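Local coordinates for uncharacterized conserved protein (Methanopyrus kandleri AV19, PDB 2QYA) that is of unknown function but belongs to the DUF424 family and folds around a mixed beta sheet with two helices packed on one face, with two copies in the assembly, at residues A4-N9 against K48-D53; A20-D25 against N75-L80. The protein carries 2 engineered substitutions. All blocks are in the same frame, centred on the assembly; numbering follows the deposited sequence.

How the contacts relate
From the N terminus, strand 6-13 turns back as strand 16-23, its antiparallel neighbour, so the first halves of contacts 1 and 2 lie side by side, with L7 close to C22 and V6 packed on the C22 carbonyl. The chain then runs through the small hairpin of 30-33 and 36-39 and returns at 48-50 to the far flank of strand 6-13, closing contact 1. Helix 52-66 follows, and strand 71-77 then enters beside strand 16-23 to close contact 2 before leading into helix 79-87. The two closures cross rather than nest. Together they set four strands in the order 48-50, 6-13, 16-23, 71-77.

Contact 1. Residues A4-N9 against K48-D53; sequences ARVLLN and KSMEPD. Engineered in segment 48-53: M50 (natural residue Leu).
A4 begins the segment with its carbonyl O resting against P52 CD at 3.3 Å. E51 OE1 also lies 3.0 Å from A4 O; these are two acceptors, so nothing bonds them. R5 folds over the strand end: CG stands beside its backbone N and the chain bends at chi2 (-82°), laying CB, CG and CD along the S49 hydroxyl. R5 NH1 then donates to S49 OG at 3.1 Å, with OG near the guanidinium plane. S49 OG is also hydrogen-bonded to the E24 carboxylate, just past strand 16-23. From V6 on, the segments pair as antiparallel strands. V6 and M50 form a hydrogen-bonded pair: V6 N reaches M50 O at 2.8 Å, almost along the C=O axis, while M50 N returns to V6 O. V6 CG1, in the crowded position between N and the carbonyl carbon, lies 4.3 Å from CG of M50, an engineered residue. L7 turns to the other face, where its CD2 meets S49 CB at 3.9 Å. L8 rejoins V6 and M50 under helix 52-66; its CD2 touches M50 SD at 3.7 Å, the two chains crossing obliquely. L8 and K48 complete the second hydrogen-bonded pair, K48 N to L8 O (2.7 Å) being the most bent at 141°. Strand 48-50, at one margin of the sheet, is thus held by four backbone bonds, with V6, L8 and M50 giving an apolar side toward helix 52-66, whereas on the opposite face, with L7, the shared S49 hydroxyl would probably couple the opposite charges of R5 and E24.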
loop_
_atom_site.group_PDB
_atom_site.type_symbol
_atom_site.label_atom_id
_atom_site.label_comp_id
_atom_site.label_asym_id
_atom_site.label_seq_id
_atom_site.Cartn_x
_atom_site.Cartn_y
_atom_site.Cartn_z
ATOM N N ALA A 4 -5.839 -7.048 26.164
ATOM C CA ALA A 4 -5.569 -5.789 25.417
ATOM C C ALA A 4 -4.810 -6.115 24.113
ATOM O O ALA A 4 -3.589 -6.329 24.148
ATOM C CB ALA A 4 -4.742 -4.904 26.273
ATOM N N ARG A 5 -5.512 -6.164 22.987
ATOM C CA ARG A 5 -4.914 -6.719 21.759
ATOM C C ARG A 5 -5.017 -5.833 20.512
ATOM O O ARG A 5 -6.035 -5.209 20.236
ATOM C CB ARG A 5 -5.509 -8.107 21.422
ATOM C CG ARG A 5 -5.175 -9.245 22.386
ATOM C CD ARG A 5 -3.811 -9.849 22.114
ATOM N NE ARG A 5 -3.628 -11.079 22.868
ATOM C CZ ARG A 5 -3.765 -12.311 22.375
ATOM N NH1 ARG A 5 -4.078 -12.527 21.097
ATOM N NH2 ARG A 5 -3.579 -13.338 23.179
ATOM N N VAL A 6 -3.964 -5.855 19.718
ATOM C CA VAL A 6 -3.985 -5.151 18.449
ATOM C C VAL A 6 -3.849 -6.134 17.261
ATOM O O VAL A 6 -3.039 -7.047 17.315
ATOM C CB VAL A 6 -2.864 -4.093 18.466
ATOM C CG1 VAL A 6 -1.501 -4.749 18.236
ATOM C CG2 VAL A 6 -3.123 -3.021 17.485
ATOM N N LEU A 7 -4.621 -5.927 16.190
ATOM C CA LEU A 7 -4.460 -6.690 14.932
ATOM C C LEU A 7 -3.379 -6.104 14.004
ATOM O O LEU A 7 -3.396 -4.895 13.655
ATOM C CB LEU A 7 -5.803 -6.767 14.179
ATOM C CG LEU A 7 -7.028 -7.216 14.995
ATOM C CD1 LEU A 7 -8.320 -6.958 14.266
ATOM C CD2 LEU A 7 -6.900 -8.689 15.387
ATOM N N LEU A 8 -2.417 -6.941 13.621
ATOM C CA LEU A 8 -1.382 -6.530 12.678
ATOM C C LEU A 8 -1.523 -7.328 11.382
ATOM O O LEU A 8 -1.528 -8.573 11.373
ATOM C CB LEU A 8 0.010 -6.675 13.275
ATOM C CG LEU A 8 1.253 -6.323 12.446
ATOM C CD1 LEU A 8 1.261 -4.896 11.873
ATOM C CD2 LEU A 8 2.466 -6.497 13.326
ATOM N N ASN A 9 -1.665 -6.585 10.290
ATOM C CA ASN A 9 -1.859 -7.150 8.985
ATOM C C ASN A 9 -0.788 -6.528 8.110
ATOM O O ASN A 9 -0.818 -5.314 7.886
ATOM C CB ASN A 9 -3.280 -6.833 8.520
ATOM C CG ASN A 9 -3.628 -7.452 7.144
ATOM O OD1 ASN A 9 -2.889 -8.285 6.605
ATOM N ND2 ASN A 9 -4.763 -7.017 6.576
ATOM N N LYS A 48 -3.003 -10.571 12.453
ATOM C CA LYS A 48 -2.606 -11.398 13.562
ATOM C C LYS A 48 -2.856 -10.618 14.871
ATOM O O LYS A 48 -2.419 -9.457 15.013
ATOM C CB LYS A 48 -1.136 -11.785 13.434
ATOM C CG LYS A 48 -0.584 -12.539 14.643
ATOM C CD LYS A 48 0.809 -13.094 14.359
ATOM C CE LYS A 48 1.386 -13.748 15.610
ATOM N NZ LYS A 48 2.599 -14.580 15.348
ATOM N N SER A 49 -3.553 -11.247 15.815
ATOM C CA SER A 49 -3.868 -10.591 17.088
ATOM C C SER A 49 -2.651 -10.681 17.964
ATOM O O SER A 49 -2.101 -11.769 18.180
ATOM C CB SER A 49 -5.102 -11.198 17.752
ATOM O OG SER A 49 -5.412 -10.598 19.017
ATOM N N MET A 50 -2.163 -9.533 18.414
ATOM C CA MET A 50 -1.006 -9.568 19.302
ATOM C C MET A 50 -1.008 -8.465 20.350
ATOM O O MET A 50 -1.833 -7.544 20.327
ATOM C CB MET A 50 0.326 -9.659 18.522
ATOM C CG MET A 50 0.697 -8.448 17.623
ATOM S SD MET A 50 1.869 -8.764 16.242
ATOM C CE MET A 50 3.344 -9.283 16.972
ATOM N N GLU A 51 -0.110 -8.630 21.302
ATOM C CA GLU A 51 0.081 -7.720 22.399
ATOM C C GLU A 51 0.905 -6.534 21.873
ATOM O O GLU A 51 1.913 -6.726 21.190
ATOM C CB GLU A 51 0.808 -8.457 23.540
ATOM C CG GLU A 51 0.923 -7.696 24.871
ATOM C CD GLU A 51 -0.422 -7.464 25.609
ATOM O OE1 GLU A 51 -1.462 -8.097 25.246
ATOM O OE2 GLU A 51 -0.420 -6.635 26.569
ATOM N N PRO A 52 0.470 -5.308 22.206
ATOM C CA PRO A 52 1.053 -4.034 21.743
ATOM C C PRO A 52 2.577 -4.046 21.658
ATOM O O PRO A 52 3.135 -3.648 20.639
ATOM C CB PRO A 52 0.569 -3.012 22.788
ATOM C CG PRO A 52 -0.368 -3.780 23.741
ATOM C CD PRO A 52 -0.687 -5.092 23.092
ATOM N N ASP A 53 3.241 -4.509 22.715
ATOM C CA ASP A 53 4.704 -4.547 22.753
ATOM C C ASP A 53 5.267 -5.429 21.655
ATOM O O ASP A 53 6.282 -5.094 21.058
ATOM C CB ASP A 53 5.216 -5.034 24.104
ATOM C CG ASP A 53 5.164 -3.967 25.177
ATOM O OD1 ASP A 53 4.516 -2.888 24.985
ATOM O OD2 ASP A 53 5.781 -4.215 26.237
#

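Contact 2. Residues A20-D25 against N75-L80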
loop_
_atom_site.group_PDB
_atom_site.type_symbol
_atom_site.label_atom_id
_atom_site.label_comp_id
_atom_site.label_asym_id
_atom_site.label_seq_id
_atom_site.Cartn_x
_atom_site.Cartn_y
_atom_site.Cartn_z
ATOM N N ALA A 20 -0.749 -2.606 8.492
ATOM C CA ALA A 20 -1.997 -2.104 9.045
ATOM C C ALA A 20 -2.223 -2.620 10.479
ATOM O O ALA A 20 -2.075 -3.807 10.763
ATOM C CB ALA A 20 -3.187 -2.454 8.149
ATOM N N LEU A 21 -2.603 -1.715 11.362
ATOM C CA LEU A 21 -2.787 -2.040 12.768
ATOM C C LEU A 21 -4.181 -1.615 13.099
ATOM O O LEU A 21 -4.611 -0.541 12.676
ATOM C CB LEU A 21 -1.800 -1.269 13.640
ATOM C CG LEU A 21 -0.334 -1.657 13.581
ATOM C CD1 LEU A 21 0.520 -0.412 13.701
ATOM C CD2 LEU A 21 -0.013 -2.607 14.712
ATOM N N CYS A 22 -4.899 -2.446 13.838
ATOM C CA CYS A 22 -6.247 -2.084 14.259
ATOM C C CYS A 22 -6.487 -2.632 15.655
ATOM O O CYS A 22 -6.108 -3.781 15.935
ATOM C CB CYS A 22 -7.259 -2.682 13.283
ATOM S SG CYS A 22 -8.966 -2.182 13.440
ATOM N N ASP A 23 -7.116 -1.837 16.526
ATOM C CA ASP A 23 -7.587 -2.369 17.817
ATOM C C ASP A 23 -8.569 -3.519 17.568
ATOM O O ASP A 23 -9.487 -3.416 16.758
ATOM C CB ASP A 23 -8.224 -1.276 18.698
ATOM C CG ASP A 23 -7.201 -0.284 19.217
ATOM O OD1 ASP A 23 -6.122 -0.140 18.578
ATOM O OD2 ASP A 23 -7.461 0.352 20.273
ATOM N N GLU A 24 -8.339 -4.631 18.245
ATOM C CA GLU A 24 -9.145 -5.822 18.052
ATOM C C GLU A 24 -10.612 -5.549 18.336
ATOM O O GLU A 24 -11.469 -5.963 17.559
ATOM C CB GLU A 24 -8.624 -6.931 18.945
ATOM C CG GLU A 24 -9.065 -8.328 18.595
ATOM C CD GLU A 24 -8.560 -9.304 19.637
ATOM O OE1 GLU A 24 -8.970 -9.146 20.801
ATOM O OE2 GLU A 24 -7.734 -10.178 19.308
ATOM N N ASP A 25 -10.896 -4.803 19.407
ATOM C CA ASP A 25 -12.279 -4.499 19.783
ATOM C C ASP A 25 -13.021 -3.590 18.793
ATOM O O ASP A 25 -14.228 -3.370 18.936
ATOM C CB ASP A 25 -12.359 -3.948 21.222
ATOM C CG ASP A 25 -11.620 -2.629 21.398
ATOM O OD1 ASP A 25 -11.108 -2.051 20.400
ATOM O OD2 ASP A 25 -11.551 -2.154 22.561
ATOM N N ASN A 75 -0.846 2.289 8.380
ATOM C CA ASN A 75 -2.169 2.741 8.715
ATOM C C ASN A 75 -2.484 2.121 10.077
ATOM O O ASN A 75 -2.430 0.900 10.219
ATOM C CB ASN A 75 -3.201 2.241 7.703
ATOM C CG ASN A 75 -2.610 1.994 6.317
ATOM O OD1 ASN A 75 -2.714 0.881 5.791
ATOM N ND2 ASN A 75 -1.976 3.027 5.719
ATOM N N ALA A 76 -2.789 2.968 11.062
ATOM C CA ALA A 76 -3.197 2.516 12.390
ATOM C C ALA A 76 -4.514 3.163 12.825
ATOM O O ALA A 76 -4.700 4.373 12.702
ATOM C CB ALA A 76 -2.071 2.751 13.400
ATOM N N LEU A 77 -5.454 2.331 13.259
ATOM C CA LEU A 77 -6.742 2.763 13.724
ATOM C C LEU A 77 -7.017 2.241 15.157
ATOM O O LEU A 77 -7.066 1.011 15.401
ATOM C CB LEU A 77 -7.839 2.298 12.757
ATOM C CG LEU A 77 -9.286 2.688 13.101
ATOM C CD1 LEU A 77 -9.579 4.202 12.883
ATOM C CD2 LEU A 77 -10.307 1.785 12.362
ATOM N N GLY A 78 -7.236 3.183 16.081
ATOM C CA GLY A 78 -7.470 2.883 17.496
ATOM C C GLY A 78 -6.391 3.404 18.421
ATOM O O GLY A 78 -5.249 3.638 18.025
ATOM N N GLU A 79 -6.772 3.571 19.683
ATOM C CA GLU A 79 -5.910 4.107 20.727
ATOM C C GLU A 79 -4.683 3.240 20.955
ATOM O O GLU A 79 -3.564 3.729 20.977
ATOM C CB GLU A 79 -6.731 4.239 22.021
ATOM C CG GLU A 79 -5.929 4.591 23.260
ATOM C CD GLU A 79 -6.810 5.065 24.413
ATOM O OE1 GLU A 79 -8.043 4.802 24.383
ATOM O OE2 GLU A 79 -6.254 5.700 25.350
ATOM N N LEU A 80 -4.898 1.940 21.135
ATOM C CA LEU A 80 -3.799 0.997 21.290
ATOM C C LEU A 80 -2.946 0.922 20.032
ATOM O O LEU A 80 -1.728 0.963 20.118
ATOM C CB LEU A 80 -4.364 -0.396 21.632
ATOM C CG LEU A 80 -3.425 -1.369 22.341
ATOM C CD1 LEU A 80 -3.104 -0.831 23.747
ATOM C CD2 LEU A 80 -4.007 -2.806 22.399
#
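The D23 carboxylate is the centre of this contact, at the point where one strand ends and helix 79-87 begins. OD2 takes the amide of L80 at 3.1 Å through its syn lone pair, with an N-H...O angle of 149°; OD1 accepts the next amide, that of A81. CG beside the backbone N (chi1 -70°) swings the group across to the helix start, where it crosses L80 obliquely with L80 CB 3.5 Å from OD2. G78, at the N-cap position, packs against the carboxylate, its CA 3.6 Å from D23 CG. A CB on G78 would collide with D23 CG, and the backbone conformation there would press any CB against the carbonyl before it. The strands that bring these groups together run parallel. L77 O receives D23 N at 3.1 Å, nearly along its C=O axis, so the bond that ends the strand pairing also fixes the root of the D23 side chain. Before it, L77 N binds L21 O, and L21 N binds N75 O at 2.9 Å. L21 CB meets A76 CB at 4.0 Å on the face covered by both long helices, 52-66 and 79-87. On the other face C22 SG lies 4.3 Å from L77 CD2, and A20 and N75 pack on T13 of the second subunit. An alanine at D23 would take away both carboxylate acceptors and would probably leave the amides of L80 and A81 without these buried partners, loosening the helix start from the sheet. Two amides of the helix's first turn, with the helix dipole, would be expected to stabilise D23 in its ionised form, tying the end of strand 16-23 to the start of helix 79-87.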